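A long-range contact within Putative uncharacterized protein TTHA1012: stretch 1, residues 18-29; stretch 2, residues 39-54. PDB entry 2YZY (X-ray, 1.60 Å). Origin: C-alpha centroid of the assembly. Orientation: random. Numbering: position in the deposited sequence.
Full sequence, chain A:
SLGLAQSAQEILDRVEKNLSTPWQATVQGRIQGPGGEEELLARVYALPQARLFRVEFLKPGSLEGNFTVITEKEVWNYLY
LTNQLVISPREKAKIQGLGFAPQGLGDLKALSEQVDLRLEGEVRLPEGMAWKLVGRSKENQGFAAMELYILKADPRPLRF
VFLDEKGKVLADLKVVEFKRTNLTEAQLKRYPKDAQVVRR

Stretch 1, residues 18-29: NLSTPWQATVQG
Stretch 2, residues 39-54: ELLARVYALPQARLFR

Two neighbouring antiparallel strands are held in register by their backbones, but the fit between them can be read in how large side chains meet small ones across a face, and the pairing of residues 23-29 with 39-47 in TTHA1012 illustrates the principle well. The strand axes approach to 4.6 Å with their N-to-C directions 161° apart. Both strands are extended, with phi from -92° to -158° and psi from 128° to 171° over most of the pairing; L47 (-129°/79°) turns out of it, and G29 is almost fully stretched at 178°/-165°.

The register runs W23-A46, A25-V44, V27-A42 and G29-L40 as hydrogen-bonded pairs, with CA-CA separations of 5.1 to 5.4 Å. Each is closed by two bonds: W23 N to A46 O is 3.1 Å and A46 N to W23 O 2.9 Å; A25 N to V44 O is 2.9 Å and V44 N to A25 O 2.8 Å; V27 N to A42 O is 2.8 Å and A42 N to V27 O 2.9 Å; G29 N to L40 O is 3.0 Å and L40 N to G29 O 2.9 Å. Between them lie the narrower pairs: Q24 CA to Y45 CA is 4.4 Å, T26 CA to R43 CA 4.5 Å and Q28 CA to L41 CA 4.5 Å. Here alpha carbons approach carbonyls, most closely where Q24 CA lies 3.0 Å from V44 O.

On the face carrying W23, A25, V27, A42, V44 and A46, every one of these cross-strand pairs sets an alanine against a larger residue. The indole of W23 (chi1 p, chi2 -92°) lies over the small methyl of A46: A46 CB is 3.6 Å from the centroid of the five-membered ring, 25° off its normal, a CH-pi contact over the ring face. The far end of the indole continues past A46, placing W23 CH2 4.0 Å from V44 CG1 and 4.0 Å from F53 CE1, the latter contact at the edge of the phenylalanine ring. V44 and V27, both t, meet diagonally across the low ground of A25 and A42, with V27 CG2 3.8 Å from V44 CG2. G29 offers no side chain opposite L40 (t, p).

The opposite face is more polar. Q24 (p, t, chi3 53°) reaches the rim of the Y45 ring (m, chi2 -91°), Q24 OE1 standing 3.3 Å from Y45 CE1. The end of L41 (t, p) fits between T26 (m) and Q28, with L41 CD1 3.9 Å from T26 CG2 and 3.7 Å from Q28 CB. Extended Q28 (t, t, chi3 54°) then donates from NE2 to E39 OE2 at 3.2 Å.

Beyond the strand, prolines complete the fit. P22 CG touches L47 CD1 at 3.3 Å, while P48, opening a 3-10 segment, points its CB toward the first stretch and nestles against its carbonyls: P48 CG is 3.4 Å from L19 O and P48 CB 3.3 Å from S20 O. A water links the two stretches, its oxygen 2.9 Å from S20 O, to which it donates, and 2.9 Å from Q49 N, from which it accepts.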

# COMPACT_ATOMS: atom_id res chain seq x y z
N ASN A 18 -8.42 -13.54 -0.21
CA ASN A 18 -7.25 -14.08 -0.89
C ASN A 18 -5.92 -13.65 -0.27
O ASN A 18 -4.90 -14.30 -0.48
CB ASN A 18 -7.28 -13.69 -2.37
CG ASN A 18 -6.25 -14.43 -3.20
OD1 ASN A 18 -6.14 -15.66 -3.14
ND2 ASN A 18 -5.48 -13.69 -3.99
N LEU A 19 -5.93 -12.55 0.48
CA LEU A 19 -4.72 -12.05 1.11
C LEU A 19 -4.81 -12.14 2.63
O LEU A 19 -4.33 -11.25 3.34
CB LEU A 19 -4.46 -10.60 0.70
CG LEU A 19 -4.16 -10.35 -0.78
CD1 LEU A 19 -3.98 -8.86 -1.02
CD2 LEU A 19 -2.92 -11.13 -1.18
N SER A 20 -5.41 -13.22 3.12
CA SER A 20 -5.57 -13.42 4.56
C SER A 20 -4.32 -14.05 5.20
O SER A 20 -4.23 -14.13 6.43
CB SER A 20 -6.79 -14.30 4.83
OG SER A 20 -6.66 -15.57 4.21
N THR A 21 -3.38 -14.49 4.37
CA THR A 21 -2.14 -15.08 4.87
C THR A 21 -1.02 -14.06 4.65
O THR A 21 -1.18 -13.12 3.87
CB THR A 21 -1.80 -16.39 4.12
OG1 THR A 21 -1.79 -16.16 2.71
CG2 THR A 21 -2.82 -17.48 4.45
N PRO A 22 0.12 -14.23 5.33
CA PRO A 22 1.23 -13.28 5.18
C PRO A 22 1.75 -13.09 3.75
O PRO A 22 1.84 -14.04 2.97
CB PRO A 22 2.31 -13.85 6.10
CG PRO A 22 1.52 -14.59 7.13
CD PRO A 22 0.46 -15.27 6.32
N TRP A 23 2.09 -11.85 3.43
CA TRP A 23 2.61 -11.54 2.11
C TRP A 23 3.47 -10.29 2.16
O TRP A 23 3.43 -9.53 3.13
CB TRP A 23 1.47 -11.36 1.10
CG TRP A 23 0.47 -10.29 1.45
CD1 TRP A 23 -0.70 -10.44 2.15
CD2 TRP A 23 0.57 -8.89 1.14
NE1 TRP A 23 -1.32 -9.23 2.30
CE2 TRP A 23 -0.57 -8.26 1.70
CE3 TRP A 23 1.51 -8.11 0.46
CZ2 TRP A 23 -0.79 -6.88 1.59
CZ3 TRP A 23 1.30 -6.74 0.36
CH2 TRP A 23 0.15 -6.14 0.92
N GLN A 24 4.26 -10.09 1.12
CA GLN A 24 5.10 -8.91 1.00
C GLN A 24 5.12 -8.50 -0.45
O GLN A 24 4.80 -9.30 -1.34
CB GLN A 24 6.51 -9.18 1.55
CG GLN A 24 7.23 -10.42 1.03
CD GLN A 24 8.47 -10.74 1.87
OE1 GLN A 24 8.39 -10.85 3.09
NE2 GLN A 24 9.61 -10.90 1.21
N ALA A 25 5.46 -7.24 -0.70
CA ALA A 25 5.48 -6.73 -2.06
C ALA A 25 6.38 -5.52 -2.20
O ALA A 25 6.88 -4.98 -1.21
CB ALA A 25 4.06 -6.36 -2.48
N THR A 26 6.59 -5.12 -3.44
CA THR A 26 7.39 -3.96 -3.75
C THR A 26 6.47 -2.99 -4.47
O THR A 26 5.80 -3.37 -5.43
CB THR A 26 8.56 -4.31 -4.68
OG1 THR A 26 9.40 -5.27 -4.02
CG2 THR A 26 9.38 -3.06 -5.03
N VAL A 27 6.42 -1.75 -3.99
CA VAL A 27 5.57 -0.74 -4.60
C VAL A 27 6.47 0.32 -5.22
O VAL A 27 7.39 0.82 -4.57
CB VAL A 27 4.63 -0.08 -3.55
CG1 VAL A 27 3.82 1.03 -4.21
CG2 VAL A 27 3.69 -1.13 -2.96
N GLN A 28 6.21 0.65 -6.48
CA GLN A 28 7.00 1.64 -7.19
C GLN A 28 6.10 2.52 -8.03
O GLN A 28 5.14 2.05 -8.63
CB GLN A 28 8.02 0.95 -8.09
CG GLN A 28 8.85 1.90 -8.94
CD GLN A 28 9.88 1.17 -9.79
OE1 GLN A 28 9.54 0.26 -10.54
NE2 GLN A 28 11.14 1.58 -9.68
N GLY A 29 6.41 3.81 -8.08
CA GLY A 29 5.59 4.70 -8.87
C GLY A 29 6.05 6.14 -8.77
O GLY A 29 7.15 6.42 -8.32
N GLU A 39 9.94 9.94 -7.46
CA GLU A 39 9.73 8.50 -7.53
C GLU A 39 9.58 7.95 -6.13
O GLU A 39 10.32 8.33 -5.22
CB GLU A 39 10.91 7.79 -8.21
CG GLU A 39 10.67 6.29 -8.40
CD GLU A 39 11.89 5.53 -8.88
OE1 GLU A 39 12.63 6.06 -9.74
OE2 GLU A 39 12.09 4.38 -8.43
N LEU A 40 8.60 7.08 -5.95
CA LEU A 40 8.37 6.44 -4.66
C LEU A 40 8.70 4.96 -4.82
O LEU A 40 8.27 4.33 -5.79
CB LEU A 40 6.91 6.60 -4.21
CG LEU A 40 6.55 5.97 -2.87
CD1 LEU A 40 7.24 6.73 -1.75
CD2 LEU A 40 5.05 5.99 -2.67
N LEU A 41 9.47 4.42 -3.89
CA LEU A 41 9.81 3.01 -3.92
C LEU A 41 9.76 2.52 -2.48
O LEU A 41 10.34 3.14 -1.59
CB LEU A 41 11.20 2.77 -4.50
CG LEU A 41 11.63 1.30 -4.59
CD1 LEU A 41 10.72 0.55 -5.55
CD2 LEU A 41 13.07 1.20 -5.07
N ALA A 42 9.07 1.41 -2.25
CA ALA A 42 8.97 0.88 -0.90
C ALA A 42 8.67 -0.61 -0.89
O ALA A 42 8.19 -1.17 -1.87
CB ALA A 42 7.88 1.62 -0.15
N ARG A 43 8.98 -1.25 0.23
CA ARG A 43 8.67 -2.66 0.39
C ARG A 43 7.53 -2.69 1.39
O ARG A 43 7.51 -1.91 2.34
CB ARG A 43 9.86 -3.45 0.93
CG ARG A 43 11.01 -3.63 -0.06
CD ARG A 43 12.00 -4.66 0.47
NE ARG A 43 13.11 -4.92 -0.45
CZ ARG A 43 14.28 -4.30 -0.41
NH1 ARG A 43 14.52 -3.36 0.50
NH2 ARG A 43 15.23 -4.63 -1.28
N VAL A 44 6.57 -3.58 1.17
CA VAL A 44 5.41 -3.69 2.04
C VAL A 44 5.31 -5.10 2.63
O VAL A 44 5.57 -6.08 1.94
CB VAL A 44 4.12 -3.36 1.26
CG1 VAL A 44 2.92 -3.46 2.15
CG2 VAL A 44 4.24 -1.95 0.66
N TYR A 45 4.92 -5.18 3.90
CA TYR A 45 4.81 -6.46 4.61
C TYR A 45 3.48 -6.54 5.33
O TYR A 45 3.06 -5.58 5.98
CB TYR A 45 5.94 -6.59 5.63
CG TYR A 45 7.30 -6.57 4.99
CD1 TYR A 45 7.92 -7.76 4.60
CD2 TYR A 45 7.94 -5.36 4.71
CE1 TYR A 45 9.14 -7.74 3.94
CE2 TYR A 45 9.16 -5.34 4.05
CZ TYR A 45 9.75 -6.53 3.66
OH TYR A 45 10.94 -6.50 2.98
N ALA A 46 2.84 -7.69 5.25
CA ALA A 46 1.55 -7.88 5.90
C ALA A 46 1.44 -9.20 6.64
O ALA A 46 1.78 -10.25 6.10
CB ALA A 46 0.42 -7.78 4.87
N LEU A 47 0.97 -9.13 7.88
CA LEU A 47 0.73 -10.30 8.71
C LEU A 47 -0.71 -10.08 9.18
O LEU A 47 -0.95 -9.63 10.30
CB LEU A 47 1.71 -10.33 9.89
CG LEU A 47 1.69 -11.57 10.79
CD1 LEU A 47 1.81 -12.84 9.96
CD2 LEU A 47 2.83 -11.49 11.79
N PRO A 48 -1.68 -10.39 8.30
CA PRO A 48 -3.12 -10.24 8.56
C PRO A 48 -3.66 -10.77 9.88
O PRO A 48 -4.39 -10.08 10.57
CB PRO A 48 -3.75 -10.95 7.36
CG PRO A 48 -2.77 -10.69 6.27
CD PRO A 48 -1.45 -10.96 6.97
N GLN A 49 -3.29 -12.00 10.22
CA GLN A 49 -3.78 -12.60 11.46
C GLN A 49 -3.41 -11.81 12.71
O GLN A 49 -4.13 -11.84 13.71
CB GLN A 49 -3.28 -14.04 11.58
CG GLN A 49 -3.85 -14.80 12.76
CD GLN A 49 -3.66 -16.30 12.63
OE1 GLN A 49 -2.54 -16.79 12.51
NE2 GLN A 49 -4.76 -17.04 12.65
N ALA A 50 -2.28 -11.10 12.66
CA ALA A 50 -1.83 -10.30 13.79
C ALA A 50 -2.18 -8.83 13.61
O ALA A 50 -1.85 -7.99 14.45
CB ALA A 50 -0.32 -10.46 13.97
N ARG A 51 -2.86 -8.52 12.51
CA ARG A 51 -3.24 -7.15 12.20
C ARG A 51 -2.01 -6.24 12.19
O ARG A 51 -2.05 -5.13 12.70
CB ARG A 51 -4.26 -6.62 13.21
CG ARG A 51 -5.64 -7.25 13.10
CD ARG A 51 -6.66 -6.48 13.93
NE ARG A 51 -8.02 -6.98 13.76
CZ ARG A 51 -8.43 -8.17 14.18
NH1 ARG A 51 -7.59 -8.99 14.79
NH2 ARG A 51 -9.69 -8.55 13.98
N LEU A 52 -0.93 -6.74 11.61
CA LEU A 52 0.32 -6.00 11.52
C LEU A 52 0.65 -5.70 10.06
O LEU A 52 0.51 -6.55 9.19
CB LEU A 52 1.47 -6.80 12.13
CG LEU A 52 1.48 -7.07 13.63
CD1 LEU A 52 2.78 -7.78 13.99
CD2 LEU A 52 1.37 -5.76 14.40
N PHE A 53 1.13 -4.48 9.82
CA PHE A 53 1.48 -4.03 8.47
C PHE A 53 2.74 -3.18 8.60
O PHE A 53 2.87 -2.40 9.55
CB PHE A 53 0.33 -3.18 7.92
CG PHE A 53 0.37 -2.96 6.44
CD1 PHE A 53 0.12 -4.00 5.55
CD2 PHE A 53 0.59 -1.68 5.93
CE1 PHE A 53 0.09 -3.78 4.18
CE2 PHE A 53 0.56 -1.45 4.55
CZ PHE A 53 0.30 -2.50 3.68
N ARG A 54 3.68 -3.32 7.67
CA ARG A 54 4.91 -2.54 7.72
C ARG A 54 5.28 -2.07 6.32
O ARG A 54 5.20 -2.84 5.37
CB ARG A 54 6.07 -3.36 8.31
CG ARG A 54 7.39 -2.58 8.48
CD ARG A 54 8.46 -3.45 9.13
NE ARG A 54 9.76 -2.80 9.23
CZ ARG A 54 10.34 -2.43 10.37
NH1 ARG A 54 9.73 -2.62 11.53
NH2 ARG A 54 11.55 -1.89 10.35
O HOH W 1 -2.07 -13.83 8.32